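Local coordinates for acyl-CoA thioester hydrolase HI0827 (Haemophilus influenzae Rd KW20, PDB 3BJK), which probably hydrolyses the thioester bond of a broad range of acyl-coenzyme A substrates, working as a hexamer built as a trimer of hotdog-fold dimers, at residues Ala62-Asn67 / Asp116-Phe121; Val96-Lys101 / Tyr112-Ala117. The protein carries 1 engineered substitution. One frame throughout, in Å; residues are numbered along the deposited sequence.

Contact 1 (Ala62-Asn67 / Asp116-Phe121); sequences AVESMN and DAVFTF
This is an antiparallel pairing of two neighbouring strands, 58-68 and 111-123, at one side of the chain's sheet. Backbone bonds hold both ends. Thr120 N gives a nearly straight bond to Ala62 O (2.8 Å). Asn67 and Asp116 exchange N-H and C=O in both directions. In the middle Glu64 breaks the extended course (phi -71°, psi -27°), and its N makes a weak, bent bond to Val118 O. The face with Val63, Met66, Ala117 and Phe119 is apolar. Val63 CG2 lies over one face of the Phe119 ring, offset toward the rim, 4.0 Å from the ring centroid. Met66 CG rests on Ala117 CB at 3.7 Å, and the helix 35-54 covers this face through Met39 and Met42. The other face is mixed, with Val118 among polar groups and waters. Asn67 ND2 donates to the syn lone pair of Asp116 OD1 (2.8 Å). Asp116 OD1 lies in the amide plane and the bond is nearly straight, yet the carboxylate stands 86° from that plane. A water also donates to Asp116 OD1 and bonds Ser65 OG. Two waters join Glu64 OE1 to Thr120 OG1, while Glu64 CD packs on Val118 CG1 at 3.7 Å. Val63, Ser65, Met66 and Asn67 also pair with a strand of the second subunit. A sheet that wraps a central helix and runs on into a partner subunit is characteristic of the hotdog dimer.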
ATOM      1  N   ALA C  62      -5.528 -20.559 -14.340  1.00 26.15           N
ATOM      2  CA  ALA C  62      -6.741 -20.062 -15.011  1.00 27.28           C
ATOM      3  C   ALA C  62      -7.806 -19.606 -14.062  1.00 27.86           C
ATOM      4  O   ALA C  62      -7.906 -20.066 -12.921  1.00 27.32           O
ATOM      5  CB  ALA C  62      -7.344 -21.159 -15.924  1.00 27.50           C
ATOM      6  N   VAL C  63      -8.609 -18.664 -14.553  1.00 27.79           N
ATOM      7  CA  VAL C  63      -9.879 -18.330 -13.935  1.00 29.44           C
ATOM      8  C   VAL C  63     -10.890 -18.340 -15.096  1.00 29.33           C
ATOM      9  O   VAL C  63     -10.966 -17.416 -15.883  1.00 30.92           O
ATOM     10  CB  VAL C  63      -9.897 -16.956 -13.265  1.00 28.42           C
ATOM     11  CG1 VAL C  63     -11.181 -16.817 -12.493  1.00 32.36           C
ATOM     12  CG2 VAL C  63      -8.710 -16.762 -12.348  1.00 32.19           C
ATOM     13  N   GLU C  64     -11.623 -19.419 -15.243  1.00 30.94           N
ATOM     14  CA  GLU C  64     -12.467 -19.581 -16.438  1.00 31.15           C
ATOM     15  C   GLU C  64     -13.667 -18.629 -16.416  1.00 30.56           C
ATOM     16  O   GLU C  64     -14.167 -18.245 -17.465  1.00 28.47           O
ATOM     17  CB  GLU C  64     -12.907 -21.044 -16.604  1.00 32.26           C
ATOM     18  CG  GLU C  64     -13.606 -21.685 -15.383  1.00 32.28           C
ATOM     19  CD  GLU C  64     -13.447 -23.210 -15.379  1.00 33.38           C
ATOM     20  OE1 GLU C  64     -12.350 -23.774 -14.947  1.00 33.20           O
ATOM     21  OE2 GLU C  64     -14.424 -23.803 -15.878  1.00 34.11           O
ATOM     22  N   SER C  65     -14.093 -18.240 -15.214  1.00 30.38           N
ATOM     23  CA  SER C  65     -15.231 -17.328 -15.053  1.00 31.55           C
ATOM     24  C   SER C  65     -15.124 -16.509 -13.797  1.00 31.27           C
ATOM     25  O   SER C  65     -14.660 -17.002 -12.799  1.00 31.93           O
ATOM     26  CB  SER C  65     -16.575 -18.084 -15.040  1.00 31.17           C
ATOM     27  OG  SER C  65     -16.625 -18.959 -13.916  1.00 33.37           O
ATOM     28  N   MET C  66     -15.578 -15.253 -13.857  1.00 32.01           N
ATOM     29  CA  MET C  66     -15.893 -14.469 -12.691  1.00 33.13           C
ATOM     30  C   MET C  66     -17.110 -13.622 -12.969  1.00 31.76           C
ATOM     31  O   MET C  66     -17.310 -13.148 -14.087  1.00 32.24           O
ATOM     32  CB  MET C  66     -14.821 -13.489 -12.292  1.00 32.82           C
ATOM     33  CG  MET C  66     -13.502 -13.986 -12.186  1.00 34.90           C
ATOM     34  SD  MET C  66     -12.473 -12.603 -11.566  1.00 40.23           S
ATOM     35  CE  MET C  66     -10.854 -13.269 -11.993  1.00 41.52           C
ATOM     36  N   ASN C  67     -17.918 -13.459 -11.944  1.00 30.92           N
ATOM     37  CA  ASN C  67     -19.130 -12.649 -12.022  1.00 31.52           C
ATOM     38  C   ASN C  67     -19.137 -11.673 -10.876  1.00 31.06           C
ATOM     39  O   ASN C  67     -19.011 -12.085  -9.725  1.00 31.71           O
ATOM     40  CB  ASN C  67     -20.379 -13.534 -11.991  1.00 31.86           C
ATOM     41  CG  ASN C  67     -20.463 -14.439 -13.177  1.00 33.33           C
ATOM     42  OD1 ASN C  67     -20.822 -13.992 -14.251  1.00 29.40           O
ATOM     43  ND2 ASN C  67     -20.057 -15.710 -13.014  1.00 33.15           N
ATOM     44  N   ASP C 116     -18.530 -14.193  -7.611  1.00 31.21           N
ATOM     45  CA  ASP C 116     -18.097 -15.581  -7.708  1.00 30.65           C
ATOM     46  C   ASP C 116     -17.025 -15.745  -8.775  1.00 31.48           C
ATOM     47  O   ASP C 116     -16.765 -14.841  -9.550  1.00 31.87           O
ATOM     48  CB  ASP C 116     -19.244 -16.553  -7.892  1.00 31.70           C
ATOM     49  CG  ASP C 116     -19.992 -16.412  -9.229  1.00 31.82           C
ATOM     50  OD1 ASP C 116     -19.421 -16.156 -10.323  1.00 31.50           O
ATOM     51  OD2 ASP C 116     -21.202 -16.603  -9.164  1.00 35.94           O
ATOM     52  N   ALA C 117     -16.378 -16.899  -8.754  1.00 30.58           N
ATOM     53  CA  ALA C 117     -15.372 -17.226  -9.751  1.00 30.70           C
ATOM     54  C   ALA C 117     -15.057 -18.732  -9.682  1.00 31.01           C
ATOM     55  O   ALA C 117     -15.245 -19.390  -8.643  1.00 31.84           O
ATOM     56  CB  ALA C 117     -14.145 -16.406  -9.511  1.00 30.09           C
ATOM     57  N   VAL C 118     -14.525 -19.267 -10.767  1.00 31.15           N
ATOM     58  CA  VAL C 118     -13.961 -20.627 -10.728  1.00 29.70           C
ATOM     59  C   VAL C 118     -12.486 -20.557 -11.136  1.00 28.90           C
ATOM     60  O   VAL C 118     -12.197 -20.162 -12.267  1.00 29.02           O
ATOM     61  CB  VAL C 118     -14.739 -21.549 -11.679  1.00 29.80           C
ATOM     62  CG1 VAL C 118     -14.084 -22.952 -11.700  1.00 30.54           C
ATOM     63  CG2 VAL C 118     -16.209 -21.613 -11.233  1.00 30.43           C
ATOM     64  N   PHE C 119     -11.606 -20.903 -10.186  1.00 28.86           N
ATOM     65  CA  PHE C 119     -10.151 -20.846 -10.295  1.00 29.80           C
ATOM     66  C   PHE C 119      -9.643 -22.225 -10.544  1.00 29.07           C
ATOM     67  O   PHE C 119     -10.202 -23.188 -10.038  1.00 30.47           O
ATOM     68  CB  PHE C 119      -9.500 -20.387  -8.980  1.00 31.17           C
ATOM     69  CG  PHE C 119      -9.524 -18.886  -8.767  1.00 33.95           C
ATOM     70  CD1 PHE C 119     -10.682 -18.238  -8.356  1.00 37.45           C
ATOM     71  CD2 PHE C 119      -8.370 -18.142  -8.915  1.00 33.98           C
ATOM     72  CE1 PHE C 119     -10.683 -16.866  -8.204  1.00 36.34           C
ATOM     73  CE2 PHE C 119      -8.368 -16.829  -8.747  1.00 35.13           C
ATOM     74  CZ  PHE C 119      -9.525 -16.169  -8.387  1.00 36.80           C
ATOM     75  N   THR C 120      -8.560 -22.299 -11.288  1.00 28.80           N
ATOM     76  CA  THR C 120      -7.745 -23.511 -11.426  1.00 29.37           C
ATOM     77  C   THR C 120      -6.287 -23.230 -10.988  1.00 30.15           C
ATOM     78  O   THR C 120      -5.607 -22.317 -11.491  1.00 30.20           O
ATOM     79  CB  THR C 120      -7.741 -24.057 -12.892  1.00 28.69           C
ATOM     80  OG1 THR C 120      -9.070 -24.051 -13.427  1.00 31.11           O
ATOM     81  CG2 THR C 120      -7.073 -25.424 -12.964  1.00 28.02           C
ATOM     82  N   PHE C 121      -5.803 -24.088 -10.102  1.00 30.04           N
ATOM     83  CA  PHE C 121      -4.457 -24.027  -9.581  1.00 31.54           C
ATOM     84  C   PHE C 121      -3.707 -25.266  -9.981  1.00 31.28           C
ATOM     85  O   PHE C 121      -4.304 -26.287 -10.247  1.00 31.37           O
ATOM     86  CB  PHE C 121      -4.506 -24.008  -8.049  1.00 32.65           C
ATOM     87  CG  PHE C 121      -5.305 -22.870  -7.501  1.00 31.76           C
ATOM     88  CD1 PHE C 121      -4.700 -21.638  -7.273  1.00 32.68           C
ATOM     89  CD2 PHE C 121      -6.651 -23.006  -7.283  1.00 34.54           C
ATOM     90  CE1 PHE C 121      -5.392 -20.585  -6.800  1.00 33.83           C
ATOM     91  CE2 PHE C 121      -7.388 -21.912  -6.811  1.00 30.98           C
ATOM     92  CZ  PHE C 121      -6.737 -20.705  -6.554  1.00 33.75           C
TER
HETATM   93  O   HOH W   1     -10.758 -21.987 -13.922  1.00 17.52           O
HETATM   94  O   HOH W   2     -10.309 -25.801 -15.040  1.00 26.33           O
HETATM   95  O   HOH W   3     -17.933 -18.118 -11.582  1.00 30.17           O

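Contact 2 (Val96-Lys101 / Tyr112-Ala117); sequences VEVWVK and YCVTDA
The tight part of this antiparallel hairpin pairing is a classic beta bulge. Val114 and Thr115 both face Val98. Val98 O takes a short bond from Val114 N (2.7 Å) and a weak one from Thr115 N (3.4 Å). Val98 N donates to Thr115 O. Val98 CG1 meets Val114 CG2 at 3.6 Å, and Val98 CB lies alongside Thr115 CB. On the face with Glu97, Cys113 and Asp116, the Trp99 indole lies across the Cys113 backbone. Cys113 CB sits over the six-membered ring, 3.9 Å from its centroid. SG, anti to the backbone N (chi1 -175°), reaches over the five-membered ring. Trp99 NE1 donates to Glu97 OE1 (2.8 Å), which lies in the ring plane; this bond helps fix the indole's rotation. Toward Asp116 the side chains join more loosely, through water. Glu97 OE2 and Asp116 OD2, 5.7 Å apart, share a donating water, while Asn67 holds Asp116 OD1. Arg10 forms a salt bridge with Glu97 and probably offsets the like charges. Tyr81 of strand 77-87 meets the indole nearly at right angles. On the opposite face, Val96, Val98 and Thr115 pack against Met42 of helix 35-54, and Val98 and Val100 touch Val78 of strand 77-87.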
ATOM      1  N   VAL C  96     -15.087 -20.146  -5.905  1.00 31.92           N
ATOM      2  CA  VAL C  96     -15.051 -19.171  -4.804  1.00 32.39           C
ATOM      3  C   VAL C  96     -16.282 -18.272  -4.881  1.00 32.03           C
ATOM      4  O   VAL C  96     -16.636 -17.814  -5.977  1.00 32.16           O
ATOM      5  CB  VAL C  96     -13.754 -18.323  -4.897  1.00 33.11           C
ATOM      6  CG1 VAL C  96     -13.690 -17.234  -3.815  1.00 33.58           C
ATOM      7  CG2 VAL C  96     -12.537 -19.228  -4.827  1.00 33.21           C
ATOM      8  N   GLU C  97     -17.007 -18.133  -3.765  1.00 32.34           N
ATOM      9  CA  GLU C  97     -18.044 -17.125  -3.611  1.00 32.65           C
ATOM     10  C   GLU C  97     -17.614 -16.118  -2.546  1.00 32.56           C
ATOM     11  O   GLU C  97     -17.078 -16.497  -1.462  1.00 32.14           O
ATOM     12  CB  GLU C  97     -19.326 -17.711  -3.139  1.00 32.88           C
ATOM     13  CG  GLU C  97     -19.919 -18.804  -4.023  1.00 34.50           C
ATOM     14  CD  GLU C  97     -21.322 -19.215  -3.573  1.00 38.85           C
ATOM     15  OE1 GLU C  97     -21.651 -19.120  -2.355  1.00 37.56           O
ATOM     16  OE2 GLU C  97     -22.109 -19.657  -4.445  1.00 42.23           O
ATOM     17  N   VAL C  98     -17.801 -14.847  -2.897  1.00 32.72           N
ATOM     18  CA  VAL C  98     -17.632 -13.696  -1.988  1.00 32.29           C
ATOM     19  C   VAL C  98     -18.936 -13.211  -1.459  1.00 31.74           C
ATOM     20  O   VAL C  98     -19.871 -12.947  -2.211  1.00 29.35           O
ATOM     21  CB  VAL C  98     -16.875 -12.531  -2.627  1.00 32.98           C
ATOM     22  CG1 VAL C  98     -16.575 -11.490  -1.576  1.00 32.32           C
ATOM     23  CG2 VAL C  98     -15.581 -13.009  -3.266  1.00 33.07           C
ATOM     24  N   TRP C  99     -18.997 -13.175  -0.128  1.00 31.28           N
ATOM     25  CA  TRP C  99     -20.166 -12.817   0.601  1.00 31.91           C
ATOM     26  C   TRP C  99     -19.792 -11.651   1.527  1.00 31.58           C
ATOM     27  O   TRP C  99     -18.679 -11.585   2.055  1.00 31.99           O
ATOM     28  CB  TRP C  99     -20.649 -14.014   1.439  1.00 32.19           C
ATOM     29  CG  TRP C  99     -21.347 -15.116   0.660  1.00 30.28           C
ATOM     30  CD1 TRP C  99     -20.763 -16.092  -0.127  1.00 29.88           C
ATOM     31  CD2 TRP C  99     -22.731 -15.362   0.638  1.00 28.08           C
ATOM     32  NE1 TRP C  99     -21.717 -16.901  -0.634  1.00 31.02           N
ATOM     33  CE2 TRP C  99     -22.942 -16.486  -0.194  1.00 28.89           C
ATOM     34  CE3 TRP C  99     -23.840 -14.737   1.236  1.00 29.46           C
ATOM     35  CZ2 TRP C  99     -24.204 -16.986  -0.451  1.00 30.74           C
ATOM     36  CZ3 TRP C  99     -25.104 -15.241   0.976  1.00 31.77           C
ATOM     37  CH2 TRP C  99     -25.273 -16.367   0.146  1.00 31.02           C
ATOM     38  N   VAL C 100     -20.747 -10.767   1.700  1.00 30.75           N
ATOM     39  CA  VAL C 100     -20.665  -9.622   2.605  1.00 31.91           C
ATOM     40  C   VAL C 100     -21.657  -9.789   3.766  1.00 30.13           C
ATOM     41  O   VAL C 100     -22.743 -10.374   3.621  1.00 30.62           O
ATOM     42  CB  VAL C 100     -20.971  -8.299   1.818  1.00 30.51           C
ATOM     43  CG1 VAL C 100     -21.501  -7.222   2.675  1.00 36.60           C
ATOM     44  CG2 VAL C 100     -19.737  -7.840   1.003  1.00 32.74           C
ATOM     45  N   LYS C 101     -21.261  -9.258   4.920  1.00 30.37           N
ATOM     46  CA  LYS C 101     -22.143  -9.066   6.080  1.00 30.31           C
ATOM     47  C   LYS C 101     -22.121  -7.598   6.528  1.00 30.76           C
ATOM     48  O   LYS C 101     -21.034  -7.031   6.745  1.00 28.64           O
ATOM     49  CB  LYS C 101     -21.683  -9.980   7.228  1.00 30.62           C
ATOM     50  CG  LYS C 101     -22.550  -9.959   8.500  1.00 30.32           C
ATOM     51  CD  LYS C 101     -21.888 -10.828   9.599  1.00 32.29           C
ATOM     52  CE  LYS C 101     -22.692 -10.979  10.818  1.00 33.32           C
ATOM     53  NZ  LYS C 101     -22.104 -11.909  11.834  1.00 34.94           N
ATOM     54  N   TYR C 112     -25.223 -11.304   1.827  1.00 34.52           N
ATOM     55  CA  TYR C 112     -25.474 -11.753   0.466  1.00 33.68           C
ATOM     56  C   TYR C 112     -24.214 -11.918  -0.371  1.00 32.75           C
ATOM     57  O   TYR C 112     -23.149 -11.410  -0.015  1.00 30.27           O
ATOM     58  CB  TYR C 112     -26.448 -10.808  -0.236  1.00 34.82           C
ATOM     59  CG  TYR C 112     -26.016  -9.385  -0.160  1.00 35.03           C
ATOM     60  CD1 TYR C 112     -25.113  -8.849  -1.066  1.00 34.53           C
ATOM     61  CD2 TYR C 112     -26.495  -8.575   0.839  1.00 35.05           C
ATOM     62  CE1 TYR C 112     -24.731  -7.526  -0.979  1.00 35.82           C
ATOM     63  CE2 TYR C 112     -26.113  -7.270   0.956  1.00 35.87           C
ATOM     64  CZ  TYR C 112     -25.246  -6.729   0.046  1.00 36.86           C
ATOM     65  OH  TYR C 112     -24.903  -5.385   0.206  1.00 38.28           O
ATOM     66  N   CYS C 113     -24.376 -12.686  -1.455  1.00 31.35           N
ATOM     67  CA  CYS C 113     -23.273 -13.063  -2.342  1.00 31.72           C
ATOM     68  C   CYS C 113     -23.044 -11.895  -3.299  1.00 30.11           C
ATOM     69  O   CYS C 113     -23.980 -11.425  -3.929  1.00 30.53           O
ATOM     70  CB  CYS C 113     -23.624 -14.330  -3.137  1.00 31.49           C
ATOM     71  SG  CYS C 113     -22.233 -14.823  -4.064  1.00 33.45           S
ATOM     72  N   VAL C 114     -21.837 -11.376  -3.314  1.00 30.46           N
ATOM     73  CA  VAL C 114     -21.479 -10.248  -4.167  1.00 29.85           C
ATOM     74  C   VAL C 114     -20.692 -10.636  -5.414  1.00 29.48           C
ATOM     75  O   VAL C 114     -20.776  -9.935  -6.401  1.00 29.15           O
ATOM     76  CB  VAL C 114     -20.703  -9.128  -3.360  1.00 30.43           C
ATOM     77  CG1 VAL C 114     -21.623  -8.539  -2.357  1.00 28.74           C
ATOM     78  CG2 VAL C 114     -19.444  -9.648  -2.688  1.00 30.17           C
ATOM     79  N   THR C 115     -19.941 -11.737  -5.357  1.00 29.67           N
ATOM     80  CA  THR C 115     -18.983 -12.116  -6.419  1.00 29.90           C
ATOM     81  C   THR C 115     -18.758 -13.636  -6.409  1.00 31.14           C
ATOM     82  O   THR C 115     -18.867 -14.326  -5.333  1.00 29.56           O
ATOM     83  CB  THR C 115     -17.550 -11.422  -6.234  1.00 29.85           C
ATOM     84  OG1 THR C 115     -17.674 -10.090  -5.725  1.00 30.01           O
ATOM     85  CG2 THR C 115     -16.795 -11.363  -7.538  1.00 29.68           C
ATOM     86  N   ASP C 116     -18.530 -14.193  -7.611  1.00 31.21           N
ATOM     87  CA  ASP C 116     -18.097 -15.581  -7.708  1.00 30.65           C
ATOM     88  C   ASP C 116     -17.025 -15.745  -8.775  1.00 31.48           C
ATOM     89  O   ASP C 116     -16.765 -14.841  -9.550  1.00 31.87           O
ATOM     90  CB  ASP C 116     -19.244 -16.553  -7.892  1.00 31.70           C
ATOM     91  CG  ASP C 116     -19.992 -16.412  -9.229  1.00 31.82           C
ATOM     92  OD1 ASP C 116     -19.421 -16.156 -10.323  1.00 31.50           O
ATOM     93  OD2 ASP C 116     -21.202 -16.603  -9.164  1.00 35.94           O
ATOM     94  N   ALA C 117     -16.378 -16.899  -8.754  1.00 30.58           N
ATOM     95  CA  ALA C 117     -15.372 -17.226  -9.751  1.00 30.70           C
ATOM     96  C   ALA C 117     -15.057 -18.732  -9.682  1.00 31.01           C
ATOM     97  O   ALA C 117     -15.245 -19.390  -8.643  1.00 31.84           O
ATOM     98  CB  ALA C 117     -14.145 -16.406  -9.511  1.00 30.09           C
TER
HETATM   99  O   HOH W   4     -22.398 -18.268  -7.417  1.00 40.29           O

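Overall arrangement
From the N terminus, the chain passes through strand 15-21 and helix 35-54 before it reaches 62-67. It then runs through strand 77-87 to 96-101, turns, and comes back along 112-121. Contact 2 closes the short hairpin loop between strands 91-101 and 111-123. Contact 1 closes a longer excursion that contains strand 77-87 and strand 91-101. The first segment of contact 2 lies inside that excursion, and both contacts end on strand 111-123, sharing Asp116 and Ala117. This strand therefore has 58-68 on one side and 91-101 on the other. The contacts touch where Phe119 packs on Val96 and where Asn67 O meets Thr115 CG2; their centres are about 13 Å apart.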